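Hyaluronoglucosaminidase (Apis mellifera, PDB 1FCQ) probably hydrolyses hyaluronan as a glycoside hydrolase family 56 enzyme with a TIM-barrel fold, and is a major allergen of bee venom. Local coordinates at residues 117-122 / 128-133. Numbering follows the deposited sequence.
Sequences PIFRQN and PYKKLS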
loop_
_atom_site.group_PDB
_atom_site.type_symbol
_atom_site.label_atom_id
_atom_site.label_comp_id
_atom_site.label_asym_id
_atom_site.label_seq_id
_atom_site.Cartn_x
_atom_site.Cartn_y
_atom_site.Cartn_z
ATOM N N PRO A 117 -2.819 -3.613 -11.995
ATOM C CA PRO A 117 -2.227 -4.073 -13.242
ATOM C C PRO A 117 -2.988 -5.220 -13.889
ATOM O O PRO A 117 -2.658 -5.597 -15.040
ATOM C CB PRO A 117 -0.812 -4.485 -12.812
ATOM C CG PRO A 117 -1.011 -4.978 -11.413
ATOM C CD PRO A 117 -2.018 -4.006 -10.806
ATOM N N ILE A 118 -3.952 -5.779 -13.197
ATOM C CA ILE A 118 -4.849 -6.819 -13.674
ATOM C C ILE A 118 -6.122 -6.083 -14.122
ATOM O O ILE A 118 -6.857 -5.476 -13.349
ATOM C CB ILE A 118 -5.230 -7.887 -12.643
ATOM C CG1 ILE A 118 -4.005 -8.597 -12.071
ATOM C CG2 ILE A 118 -6.216 -8.892 -13.254
ATOM C CD1 ILE A 118 -3.202 -9.389 -13.089
ATOM N N PHE A 119 -6.381 -6.166 -15.429
ATOM C CA PHE A 119 -7.510 -5.444 -16.025
ATOM C C PHE A 119 -8.808 -5.690 -15.282
ATOM O O PHE A 119 -9.541 -4.766 -14.911
ATOM C CB PHE A 119 -7.661 -5.900 -17.478
ATOM C CG PHE A 119 -8.638 -5.148 -18.328
ATOM C CD1 PHE A 119 -8.295 -3.903 -18.825
ATOM C CD2 PHE A 119 -9.862 -5.695 -18.673
ATOM C CE1 PHE A 119 -9.167 -3.183 -19.630
ATOM C CE2 PHE A 119 -10.742 -4.982 -19.483
ATOM C CZ PHE A 119 -10.380 -3.733 -19.957
ATOM N N ARG A 120 -9.110 -6.961 -15.036
ATOM C CA ARG A 120 -10.344 -7.342 -14.378
ATOM C C ARG A 120 -10.573 -6.731 -13.015
ATOM O O ARG A 120 -11.718 -6.417 -12.662
ATOM C CB ARG A 120 -10.395 -8.876 -14.267
ATOM C CG ARG A 120 -11.729 -9.356 -13.681
ATOM C CD ARG A 120 -11.624 -10.872 -13.462
ATOM N NE ARG A 120 -10.830 -11.098 -12.259
ATOM C CZ ARG A 120 -11.229 -11.169 -11.001
ATOM N NH1 ARG A 120 -12.510 -11.086 -10.663
ATOM N NH2 ARG A 120 -10.323 -11.348 -10.042
ATOM N N GLN A 121 -9.516 -6.482 -12.237
ATOM C CA GLN A 121 -9.659 -5.931 -10.899
ATOM C C GLN A 121 -9.943 -4.448 -10.829
ATOM O O GLN A 121 -10.136 -3.902 -9.729
ATOM C CB GLN A 121 -8.402 -6.262 -10.078
ATOM C CG GLN A 121 -8.252 -7.752 -9.824
ATOM C CD GLN A 121 -6.909 -8.118 -9.215
ATOM O OE1 GLN A 121 -6.359 -9.208 -9.424
ATOM N NE2 GLN A 121 -6.392 -7.175 -8.451
ATOM N N ASN A 122 -9.951 -3.744 -11.953
ATOM C CA ASN A 122 -10.312 -2.327 -11.967
ATOM C C ASN A 122 -11.837 -2.198 -11.981
ATOM O O ASN A 122 -12.458 -1.767 -12.964
ATOM C CB ASN A 122 -9.632 -1.654 -13.162
ATOM C CG ASN A 122 -8.120 -1.647 -12.908
ATOM O OD1 ASN A 122 -7.685 -0.834 -12.093
ATOM N ND2 ASN A 122 -7.406 -2.536 -13.582
ATOM N N PRO A 128 -13.513 3.218 -15.066
ATOM C CA PRO A 128 -13.060 4.066 -16.149
ATOM C C PRO A 128 -11.774 3.560 -16.784
ATOM O O PRO A 128 -11.598 3.832 -17.967
ATOM C CB PRO A 128 -12.897 5.453 -15.533
ATOM C CG PRO A 128 -13.927 5.448 -14.451
ATOM C CD PRO A 128 -13.924 4.048 -13.903
ATOM N N TYR A 129 -10.864 2.861 -16.094
ATOM C CA TYR A 129 -9.665 2.369 -16.773
ATOM C C TYR A 129 -10.020 1.283 -17.786
ATOM O O TYR A 129 -9.349 1.246 -18.821
ATOM C CB TYR A 129 -8.671 1.874 -15.715
ATOM C CG TYR A 129 -8.086 3.025 -14.923
ATOM C CD1 TYR A 129 -8.542 3.257 -13.622
ATOM C CD2 TYR A 129 -7.113 3.862 -15.439
ATOM C CE1 TYR A 129 -8.035 4.291 -12.867
ATOM C CE2 TYR A 129 -6.608 4.904 -14.689
ATOM C CZ TYR A 129 -7.073 5.115 -13.404
ATOM O OH TYR A 129 -6.546 6.147 -12.672
ATOM N N LYS A 130 -10.988 0.433 -17.476
ATOM C CA LYS A 130 -11.431 -0.596 -18.404
ATOM C C LYS A 130 -12.094 0.091 -19.606
ATOM O O LYS A 130 -11.791 -0.220 -20.761
ATOM C CB LYS A 130 -12.433 -1.573 -17.798
ATOM C CG LYS A 130 -11.938 -2.401 -16.622
ATOM C CD LYS A 130 -12.943 -3.490 -16.274
ATOM C CE LYS A 130 -12.549 -4.248 -15.024
ATOM N NZ LYS A 130 -13.477 -5.377 -14.719
ATOM N N LYS A 131 -12.996 1.037 -19.299
ATOM C CA LYS A 131 -13.706 1.694 -20.401
ATOM C C LYS A 131 -12.791 2.410 -21.363
ATOM O O LYS A 131 -12.947 2.270 -22.592
ATOM C CB LYS A 131 -14.753 2.681 -19.869
ATOM C CG LYS A 131 -15.737 2.071 -18.888
ATOM C CD LYS A 131 -16.552 0.952 -19.514
ATOM C CE LYS A 131 -17.651 0.510 -18.557
ATOM N NZ LYS A 131 -18.387 -0.676 -19.079
ATOM N N LEU A 132 -11.821 3.178 -20.875
ATOM C CA LEU A 132 -10.919 3.913 -21.731
ATOM C C LEU A 132 -10.052 2.961 -22.547
ATOM O O LEU A 132 -9.807 3.244 -23.711
ATOM C CB LEU A 132 -10.043 4.885 -20.940
ATOM C CG LEU A 132 -9.043 5.692 -21.759
ATOM C CD1 LEU A 132 -9.722 6.525 -22.841
ATOM C CD2 LEU A 132 -8.209 6.581 -20.846
ATOM N N SER A 133 -9.652 1.845 -21.930
ATOM C CA SER A 133 -8.840 0.878 -22.667
ATOM C C SER A 133 -9.594 0.390 -23.908
ATOM O O SER A 133 -9.005 0.306 -24.980
ATOM C CB SER A 133 -8.496 -0.321 -21.787
ATOM O OG SER A 133 -7.691 0.088 -20.684
#
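Lys-130 reaches from its helix across one face of the Phe-119 ring and ends among the carbonyl oxygens of the turn 119-122. Beyond CG its chain is fully extended, so that the methylenes run past the turn and NZ donates a hydrogen bond to Arg-120 O (2.9 Å). The bond meets the carbonyl at a C=O...N angle of 117°, with the donor tilted 32° from the carbonyl plane. Just before the ammonium, CE lies 3.1 Å from Phe-119 O and 3.2 Å from Asn-122 O, an electronegative setting that probably suits the positive charge.

A chi1 of -172° swings the Phe-119 ring away from its own backbone N and over to the helix. Lys-130 CG sits over one face in a CH-pi contact, 4.0 Å from the centroid of the Phe-119 ring, while Phe-119 CE1 packs 3.6 Å from Ser-133 CB. Asn-122 sets its CB 4.2 Å from Lys-130 CG; its amide ties the turn to the chain just before it, OD1 accepting from Arg-116 N and ND2 giving a weak bond to Phe-119 O.

The guanidinium of Arg-120 turns from this contact to salt bridges with Glu-208 and Glu-202. The contact joins the loop that follows barrel strand 107-111 to the first half of helix 127-140; Phe-157 of helix 146-175 touches Asn-122 and Ser-133, and Tyr-129 OH bonds to Leu-63 N of strand 62-63.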